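PDB 3F5B: aminoglycoside N(6')acetyltransferase from Legionella pneumophila subsp. pneumophila, which is probably a GNAT-superfamily acetyltransferase that may transfer an acetyl group to the 6'-amino group of aminoglycosides. Local coordinates for residues H54-D59 against W63-I68; I74-L79 against L104-K109. All coordinates share one frame; numbering follows the deposited sequence.

Contact 1: H54-D59 against W63-I68; sequences HEFLND and WATHWI
Phe-56 lies against the backbone and side chain of His-66 and carries most of this contact. The backbone N of His-66 sits over the centre of the Phe-56 ring, 3.8 Å above its plane. This N is buried and has no hydrogen-bond partner in the model. CB of His-66 packs on the same ring as a CH-pi contact, 4.3 Å from the Phe-56 centroid. The two side chains run past each other in opposite senses, and CD2 of His-66 meets CB of Phe-56 at 3.6 Å. The two rings are oblique, with planes at 46°. Ala-64 O lies 3.6 Å from CD1 of Phe-56. CG2 of Thr-65 approaches CE1 of Phe-56 at 4.1 Å. With CG anti to the backbone N (chi1 -174°), the Phe-56 ring reaches out from the helix to the strand.

This is the helix-loop-strand passage of a GNAT fold: the last turn of helix 43-57 packs on the start of strand 65-71. Gln-19 of the edge strand 15-19 and Pro-62 of the loop also touch Phe-56.

The imidazole is gripped at both nitrogens. NE2 bonds to Asp-52 OD2 and ND1 to Tyr-78 OH, which fixes the turn of the ring. Asp-52 also takes the N-H groups of Trp-63 and Ala-64, so one helix carboxylate anchors the incoming chain.

Asn-58, the first residue beyond the helix, folds back on it. Its ND2 bonds to His-54 O at 2.7 Å with an N-H...O angle of 159°, and stands over the His-54 ring. OD1 of Asn-58 bonds to Lys-22.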
ATOM      1  N   HIS A  54      12.600  -5.684  -9.230  1.00 29.34           N
ATOM      2  CA  HIS A  54      13.740  -5.729 -10.127  1.00 30.27           C
ATOM      3  C   HIS A  54      13.483  -5.009 -11.475  1.00 28.64           C
ATOM      4  O   HIS A  54      14.343  -4.237 -11.947  1.00 27.72           O
ATOM      5  CB  HIS A  54      14.129  -7.180 -10.373  1.00 31.99           C
ATOM      6  CG  HIS A  54      15.456  -7.330 -11.042  1.00 35.30           C
ATOM      7  ND1 HIS A  54      15.629  -7.186 -12.406  1.00 36.37           N
ATOM      8  CD2 HIS A  54      16.680  -7.603 -10.534  1.00 36.00           C
ATOM      9  CE1 HIS A  54      16.899  -7.369 -12.707  1.00 36.61           C
ATOM     10  NE2 HIS A  54      17.556  -7.627 -11.589  1.00 37.21           N
ATOM     11  N   GLU A  55      12.317  -5.255 -12.085  1.00 26.34           N
ATOM     12  CA  GLU A  55      11.953  -4.590 -13.357  1.00 26.92           C
ATOM     13  C   GLU A  55      11.898  -3.065 -13.185  1.00 25.23           C
ATOM     14  O   GLU A  55      12.457  -2.295 -13.979  1.00 23.55           O
ATOM     15  CB  GLU A  55      10.608  -5.093 -13.880  1.00 28.12           C
ATOM     16  CG  GLU A  55      10.598  -6.548 -14.348  1.00 30.67           C
ATOM     17  CD  GLU A  55      11.486  -6.771 -15.563  1.00 32.22           C
ATOM     18  OE1 GLU A  55      11.331  -6.053 -16.578  1.00 32.00           O
ATOM     19  OE2 GLU A  55      12.347  -7.664 -15.484  1.00 32.92           O
ATOM     20  N   PHE A  56      11.240  -2.657 -12.112  1.00 24.98           N
ATOM     21  CA  PHE A  56      11.141  -1.252 -11.736  1.00 25.59           C
ATOM     22  C   PHE A  56      12.497  -0.581 -11.574  1.00 26.47           C
ATOM     23  O   PHE A  56      12.693   0.535 -12.065  1.00 24.79           O
ATOM     24  CB  PHE A  56      10.354  -1.108 -10.440  1.00 25.67           C
ATOM     25  CG  PHE A  56      10.088   0.324 -10.068  1.00 26.43           C
ATOM     26  CD1 PHE A  56       9.048   1.044 -10.706  1.00 25.86           C
ATOM     27  CD2 PHE A  56      10.870   0.963  -9.122  1.00 25.60           C
ATOM     28  CE1 PHE A  56       8.802   2.386 -10.397  1.00 26.24           C
ATOM     29  CE2 PHE A  56      10.636   2.311  -8.792  1.00 25.87           C
ATOM     30  CZ  PHE A  56       9.600   3.030  -9.434  1.00 25.17           C
ATOM     31  N   LEU A  57      13.420  -1.261 -10.889  1.00 26.77           N
ATOM     32  CA  LEU A  57      14.726  -0.699 -10.568  1.00 28.76           C
ATOM     33  C   LEU A  57      15.699  -0.755 -11.747  1.00 30.25           C
ATOM     34  O   LEU A  57      16.625   0.066 -11.842  1.00 31.39           O
ATOM     35  CB  LEU A  57      15.321  -1.375  -9.329  1.00 27.74           C
ATOM     36  CG  LEU A  57      14.635  -0.963  -8.003  1.00 27.69           C
ATOM     37  CD1 LEU A  57      15.234  -1.702  -6.812  1.00 25.40           C
ATOM     38  CD2 LEU A  57      14.708   0.554  -7.780  1.00 26.32           C
ATOM     39  N   ASN A  58      15.467  -1.679 -12.674  1.00 31.01           N
ATOM     40  CA  ASN A  58      16.434  -1.900 -13.741  1.00 33.26           C
ATOM     41  C   ASN A  58      15.965  -1.453 -15.131  1.00 34.19           C
ATOM     42  O   ASN A  58      16.401  -2.014 -16.132  1.00 34.14           O
ATOM     43  CB  ASN A  58      16.889  -3.360 -13.710  1.00 34.73           C
ATOM     44  CG  ASN A  58      17.680  -3.682 -12.457  1.00 36.60           C
ATOM     45  OD1 ASN A  58      18.882  -3.403 -12.393  1.00 38.10           O
ATOM     46  ND2 ASN A  58      17.014  -4.245 -11.439  1.00 36.82           N
ATOM     47  N   ASP A  59      15.084  -0.446 -15.187  1.00 35.70           N
ATOM     48  CA  ASP A  59      14.533   0.054 -16.464  1.00 36.92           C
ATOM     49  C   ASP A  59      13.911  -1.092 -17.272  1.00 37.10           C
ATOM     50  O   ASP A  59      14.168  -1.241 -18.476  1.00 37.70           O
ATOM     51  CB  ASP A  59      15.631   0.795 -17.281  1.00 38.62           C
ATOM     52  CG  ASP A  59      15.099   1.406 -18.602  1.00 40.20           C
ATOM     53  OD1 ASP A  59      13.932   1.880 -18.661  1.00 42.20           O
ATOM     54  OD2 ASP A  59      15.862   1.413 -19.586  1.00 40.21           O
ATOM     55  N   TRP A  63       5.082  -3.743 -13.660  1.00 28.62           N
ATOM     56  CA  TRP A  63       3.624  -3.602 -13.631  1.00 29.72           C
ATOM     57  C   TRP A  63       3.171  -2.519 -12.641  1.00 28.12           C
ATOM     58  O   TRP A  63       2.097  -1.936 -12.801  1.00 28.69           O
ATOM     59  CB  TRP A  63       2.953  -4.936 -13.286  1.00 33.81           C
ATOM     60  CG  TRP A  63       3.209  -6.002 -14.342  1.00 39.69           C
ATOM     61  CD1 TRP A  63       3.277  -5.806 -15.707  1.00 41.23           C
ATOM     62  CD2 TRP A  63       3.426  -7.406 -14.134  1.00 42.35           C
ATOM     63  NE1 TRP A  63       3.523  -6.998 -16.345  1.00 43.06           N
ATOM     64  CE2 TRP A  63       3.620  -7.995 -15.410  1.00 42.90           C
ATOM     65  CE3 TRP A  63       3.475  -8.227 -12.996  1.00 44.25           C
ATOM     66  CZ2 TRP A  63       3.864  -9.361 -15.578  1.00 44.97           C
ATOM     67  CZ3 TRP A  63       3.708  -9.593 -13.168  1.00 45.39           C
ATOM     68  CH2 TRP A  63       3.908 -10.142 -14.449  1.00 45.44           C
ATOM     69  N   ALA A  64       3.973  -2.264 -11.619  1.00 24.49           N
ATOM     70  CA  ALA A  64       3.569  -1.358 -10.532  1.00 24.59           C
ATOM     71  C   ALA A  64       4.657  -0.324 -10.227  1.00 24.46           C
ATOM     72  O   ALA A  64       5.749  -0.413 -10.765  1.00 24.02           O
ATOM     73  CB  ALA A  64       3.218  -2.188  -9.289  1.00 23.46           C
ATOM     74  N   THR A  65       4.329   0.677  -9.414  1.00 25.51           N
ATOM     75  CA  THR A  65       5.302   1.643  -8.874  1.00 26.01           C
ATOM     76  C   THR A  65       5.682   1.184  -7.469  1.00 26.52           C
ATOM     77  O   THR A  65       4.838   0.653  -6.724  1.00 26.43           O
ATOM     78  CB  THR A  65       4.693   3.058  -8.806  1.00 26.89           C
ATOM     79  OG1 THR A  65       4.280   3.432 -10.118  1.00 28.64           O
ATOM     80  CG2 THR A  65       5.686   4.075  -8.355  1.00 27.49           C
ATOM     81  N   HIS A  66       6.962   1.301  -7.153  1.00 25.57           N
ATOM     82  CA  HIS A  66       7.493   0.784  -5.885  1.00 25.63           C
ATOM     83  C   HIS A  66       8.013   1.972  -5.075  1.00 25.74           C
ATOM     84  O   HIS A  66       8.767   2.801  -5.611  1.00 26.45           O
ATOM     85  CB  HIS A  66       8.586  -0.240  -6.164  1.00 25.12           C
ATOM     86  CG  HIS A  66       8.066  -1.478  -6.840  1.00 25.37           C
ATOM     87  ND1 HIS A  66       7.871  -2.664  -6.166  1.00 25.01           N
ATOM     88  CD2 HIS A  66       7.621  -1.684  -8.103  1.00 25.28           C
ATOM     89  CE1 HIS A  66       7.369  -3.562  -7.003  1.00 25.67           C
ATOM     90  NE2 HIS A  66       7.206  -2.991  -8.182  1.00 24.86           N
ATOM     91  N   TRP A  67       7.575   2.047  -3.822  1.00 25.87           N
ATOM     92  CA  TRP A  67       7.809   3.190  -2.951  1.00 25.19           C
ATOM     93  C   TRP A  67       8.427   2.765  -1.626  1.00 26.35           C
ATOM     94  O   TRP A  67       8.311   1.592  -1.185  1.00 25.33           O
ATOM     95  CB  TRP A  67       6.487   3.910  -2.590  1.00 24.82           C
ATOM     96  CG  TRP A  67       5.622   4.325  -3.717  1.00 25.82           C
ATOM     97  CD1 TRP A  67       4.712   3.549  -4.393  1.00 26.51           C
ATOM     98  CD2 TRP A  67       5.547   5.624  -4.288  1.00 25.84           C
ATOM     99  NE1 TRP A  67       4.047   4.314  -5.350  1.00 26.20           N
ATOM    100  CE2 TRP A  67       4.552   5.587  -5.304  1.00 26.99           C
ATOM    101  CE3 TRP A  67       6.216   6.838  -4.035  1.00 25.86           C
ATOM    102  CZ2 TRP A  67       4.229   6.709  -6.082  1.00 27.01           C
ATOM    103  CZ3 TRP A  67       5.868   7.957  -4.792  1.00 25.89           C
ATOM    104  CH2 TRP A  67       4.883   7.887  -5.800  1.00 26.31           C
ATOM    105  N   ILE A  68       9.051   3.754  -0.976  1.00 25.88           N
ATOM    106  CA  ILE A  68       9.613   3.596   0.369  1.00 25.73           C
ATOM    107  C   ILE A  68       9.113   4.786   1.217  1.00 26.59           C
ATOM    108  O   ILE A  68       9.069   5.922   0.729  1.00 26.84           O
ATOM    109  CB  ILE A  68      11.184   3.430   0.325  1.00 25.32           C
ATOM    110  CG1 ILE A  68      11.807   3.173   1.719  1.00 27.42           C
ATOM    111  CG2 ILE A  68      11.902   4.599  -0.378  1.00 26.19           C
ATOM    112  CD1 ILE A  68      13.227   2.525   1.579  1.00 27.35           C
TER

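Contact 2: I74-L79 against L104-K109; sequences IPFAYL and LDYIGK
The rings of Phe-76 and Tyr-106 lie on each other in an offset stack, centroids 4.4 Å apart and planes at 19°. CD2 of Tyr-106 is over one face of the Phe-76 ring, toward its rim, 3.4 Å above the plane. In return, CB of Phe-76 sits over a face of Tyr-106, a CH-pi contact 3.8 Å from the Tyr-106 centroid. Ile-74 O is at the edge of the Phe-76 ring, in its plane. Ile-74 adds a methyl: its CG2 is 4.1 Å from CE1 of Tyr-106 and 3.7 Å from its OH.

At chi1 74°, CG of Phe-76 is tucked between its own N and C, which lays CB and the ring together on the tyrosine. Met-115 of helix 109-123 and Phe-15 also touch the phenylalanine.

Residues 104-108 belong to the loop from strand 94-101 to helix 109-123, with Gly-108 at the N-cap. In GNAT enzymes this loop and helix start hold the pyrophosphate of acetyl-CoA, and the same is probable here.

Across the contact, Tyr-106 is held by apolar and ring packing. Its hydroxyl is satisfied by a hydrogen bond to Asp-71 OD2, so the buried ring is fixed at its polar end as well.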
ATOM      1  N   ILE A  74      14.796   7.762   8.681  1.00 28.93           N
ATOM      2  CA  ILE A  74      14.576   6.343   8.910  1.00 27.81           C
ATOM      3  C   ILE A  74      13.567   5.718   7.913  1.00 27.02           C
ATOM      4  O   ILE A  74      12.381   5.983   8.002  1.00 27.44           O
ATOM      5  CB  ILE A  74      14.127   6.114  10.400  1.00 28.16           C
ATOM      6  CG1 ILE A  74      15.207   6.614  11.390  1.00 29.48           C
ATOM      7  CG2 ILE A  74      13.686   4.679  10.683  1.00 26.28           C
ATOM      8  CD1 ILE A  74      16.564   5.929  11.268  1.00 31.33           C
ATOM      9  N   PRO A  75      14.043   4.868   6.979  1.00 26.73           N
ATOM     10  CA  PRO A  75      13.095   4.126   6.131  1.00 27.08           C
ATOM     11  C   PRO A  75      12.413   3.012   6.935  1.00 26.47           C
ATOM     12  O   PRO A  75      13.055   2.381   7.772  1.00 28.76           O
ATOM     13  CB  PRO A  75      13.996   3.560   5.019  1.00 26.99           C
ATOM     14  CG  PRO A  75      15.369   3.305   5.764  1.00 26.68           C
ATOM     15  CD  PRO A  75      15.452   4.453   6.778  1.00 26.96           C
ATOM     16  N   PHE A  76      11.123   2.781   6.723  1.00 26.69           N
ATOM     17  CA  PHE A  76      10.400   1.860   7.603  1.00 25.21           C
ATOM     18  C   PHE A  76       9.284   1.074   6.916  1.00 26.09           C
ATOM     19  O   PHE A  76       8.768   0.127   7.511  1.00 25.34           O
ATOM     20  CB  PHE A  76       9.853   2.589   8.857  1.00 25.51           C
ATOM     21  CG  PHE A  76       8.655   3.485   8.576  1.00 25.90           C
ATOM     22  CD1 PHE A  76       7.369   2.988   8.659  1.00 26.18           C
ATOM     23  CD2 PHE A  76       8.830   4.818   8.217  1.00 26.21           C
ATOM     24  CE1 PHE A  76       6.236   3.798   8.382  1.00 26.85           C
ATOM     25  CE2 PHE A  76       7.723   5.650   7.940  1.00 25.56           C
ATOM     26  CZ  PHE A  76       6.426   5.136   8.002  1.00 26.71           C
ATOM     27  N   ALA A  77       8.878   1.473   5.697  1.00 24.91           N
ATOM     28  CA  ALA A  77       7.810   0.753   5.002  1.00 24.01           C
ATOM     29  C   ALA A  77       8.055   0.691   3.513  1.00 24.78           C
ATOM     30  O   ALA A  77       8.781   1.522   2.950  1.00 23.63           O
ATOM     31  CB  ALA A  77       6.416   1.424   5.276  1.00 22.83           C
ATOM     32  N   TYR A  78       7.387  -0.264   2.877  1.00 24.27           N
ATOM     33  CA  TYR A  78       7.500  -0.502   1.446  1.00 25.33           C
ATOM     34  C   TYR A  78       6.067  -0.581   0.905  1.00 24.60           C
ATOM     35  O   TYR A  78       5.219  -1.278   1.470  1.00 24.83           O
ATOM     36  CB  TYR A  78       8.260  -1.800   1.220  1.00 25.03           C
ATOM     37  CG  TYR A  78       8.249  -2.419  -0.182  1.00 26.73           C
ATOM     38  CD1 TYR A  78       8.608  -1.679  -1.306  1.00 27.33           C
ATOM     39  CD2 TYR A  78       7.953  -3.786  -0.356  1.00 26.16           C
ATOM     40  CE1 TYR A  78       8.616  -2.274  -2.607  1.00 26.19           C
ATOM     41  CE2 TYR A  78       7.983  -4.393  -1.644  1.00 25.55           C
ATOM     42  CZ  TYR A  78       8.308  -3.626  -2.752  1.00 26.87           C
ATOM     43  OH  TYR A  78       8.326  -4.201  -4.007  1.00 26.35           O
ATOM     44  N   LEU A  79       5.813   0.184  -0.156  1.00 23.63           N
ATOM     45  CA  LEU A  79       4.474   0.300  -0.733  1.00 25.32           C
ATOM     46  C   LEU A  79       4.578   0.085  -2.234  1.00 25.99           C
ATOM     47  O   LEU A  79       5.607   0.408  -2.881  1.00 25.67           O
ATOM     48  CB  LEU A  79       3.801   1.650  -0.402  1.00 25.58           C
ATOM     49  CG  LEU A  79       3.872   2.194   1.042  1.00 27.47           C
ATOM     50  CD1 LEU A  79       5.217   2.937   1.300  1.00 29.04           C
ATOM     51  CD2 LEU A  79       2.706   3.137   1.366  1.00 27.64           C
ATOM     52  N   LEU A 104       9.581  -3.381  12.937  1.00 30.18           N
ATOM     53  CA  LEU A 104       8.645  -3.734  14.011  1.00 31.72           C
ATOM     54  C   LEU A 104       8.259  -2.557  14.906  1.00 30.70           C
ATOM     55  O   LEU A 104       7.159  -2.526  15.441  1.00 31.52           O
ATOM     56  CB  LEU A 104       9.163  -4.898  14.885  1.00 33.39           C
ATOM     57  CG  LEU A 104       9.149  -6.284  14.229  1.00 34.71           C
ATOM     58  CD1 LEU A 104       9.841  -7.294  15.139  1.00 35.91           C
ATOM     59  CD2 LEU A 104       7.735  -6.728  13.915  1.00 35.62           C
ATOM     60  N   ASP A 105       9.151  -1.577  15.042  1.00 29.41           N
ATOM     61  CA  ASP A 105       8.874  -0.424  15.895  1.00 29.14           C
ATOM     62  C   ASP A 105       7.945   0.558  15.197  1.00 29.32           C
ATOM     63  O   ASP A 105       7.573   1.593  15.765  1.00 29.18           O
ATOM     64  CB  ASP A 105      10.184   0.229  16.413  1.00 30.29           C
ATOM     65  CG  ASP A 105      11.244   0.454  15.306  1.00 30.64           C
ATOM     66  OD1 ASP A 105      11.158  -0.127  14.211  1.00 29.68           O
ATOM     67  OD2 ASP A 105      12.209   1.210  15.564  1.00 30.99           O
ATOM     68  N   TYR A 106       7.497   0.211  13.989  1.00 27.79           N
ATOM     69  CA  TYR A 106       6.591   1.106  13.262  1.00 28.54           C
ATOM     70  C   TYR A 106       5.197   0.558  13.026  1.00 28.81           C
ATOM     71  O   TYR A 106       4.427   1.140  12.274  1.00 29.34           O
ATOM     72  CB  TYR A 106       7.232   1.569  11.934  1.00 27.22           C
ATOM     73  CG  TYR A 106       8.239   2.682  12.157  1.00 27.22           C
ATOM     74  CD1 TYR A 106       9.532   2.404  12.587  1.00 25.84           C
ATOM     75  CD2 TYR A 106       7.869   4.022  11.973  1.00 26.70           C
ATOM     76  CE1 TYR A 106      10.460   3.443  12.814  1.00 26.82           C
ATOM     77  CE2 TYR A 106       8.768   5.065  12.215  1.00 26.84           C
ATOM     78  CZ  TYR A 106      10.057   4.767  12.620  1.00 26.44           C
ATOM     79  OH  TYR A 106      10.924   5.800  12.814  1.00 24.75           O
ATOM     80  N   ILE A 107       4.865  -0.548  13.689  1.00 29.31           N
ATOM     81  CA  ILE A 107       3.673  -1.343  13.356  1.00 31.29           C
ATOM     82  C   ILE A 107       2.350  -0.890  14.022  1.00 31.15           C
ATOM     83  O   ILE A 107       1.267  -1.459  13.758  1.00 31.52           O
ATOM     84  CB  ILE A 107       3.981  -2.827  13.683  1.00 34.16           C
ATOM     85  CG1 ILE A 107       3.812  -3.692  12.452  1.00 35.56           C
ATOM     86  CG2 ILE A 107       3.341  -3.317  15.000  1.00 32.46           C
ATOM     87  CD1 ILE A 107       5.113  -3.935  11.800  1.00 36.67           C
ATOM     88  N   GLY A 108       2.445   0.156  14.838  1.00 28.96           N
ATOM     89  CA  GLY A 108       1.306   0.667  15.590  1.00 29.11           C
ATOM     90  C   GLY A 108       0.134   0.907  14.662  1.00 29.35           C
ATOM     91  O   GLY A 108       0.313   1.384  13.555  1.00 26.95           O
ATOM     92  N   LYS A 109      -1.073   0.593  15.122  1.00 28.05           N
ATOM     93  CA  LYS A 109      -2.245   0.750  14.269  1.00 28.82           C
ATOM     94  C   LYS A 109      -2.459   2.224  13.941  1.00 28.89           C
ATOM     95  O   LYS A 109      -2.695   2.573  12.788  1.00 28.90           O
ATOM     96  CB  LYS A 109      -3.484   0.150  14.939  1.00 29.36           C
ATOM     97  CG  LYS A 109      -3.408  -1.366  15.110  1.00 31.10           C
ATOM     98  CD  LYS A 109      -4.695  -1.887  15.749  1.00 33.22           C
ATOM     99  CE  LYS A 109      -4.522  -2.350  17.166  1.00 33.62           C
ATOM    100  NZ  LYS A 109      -3.793  -1.373  18.009  1.00 36.64           N
TER

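How the contacts relate
From the N terminus, helix 43-57 ends within contact 1. A short loop follows, and contact 1 closes it as strand 65-71 begins. That strand then turns back into strand 74-84, where contact 2 opens. Contact 2 spans a longer excursion through the rest of strand 74-84 and strand 94-101, and closes at Tyr-106, in the loop just ahead of helix 109-123. The two contacts are in series and neither encloses the other. Their centres are 20 Å apart, yet 63-68 and 74-79 lie on neighbouring antiparallel strands. Trp-67 N is 2.7 Å from Leu-79 O, a probable hydrogen bond. The sheet thus joins the end of helix 43-57 to the loop leading into helix 109-123.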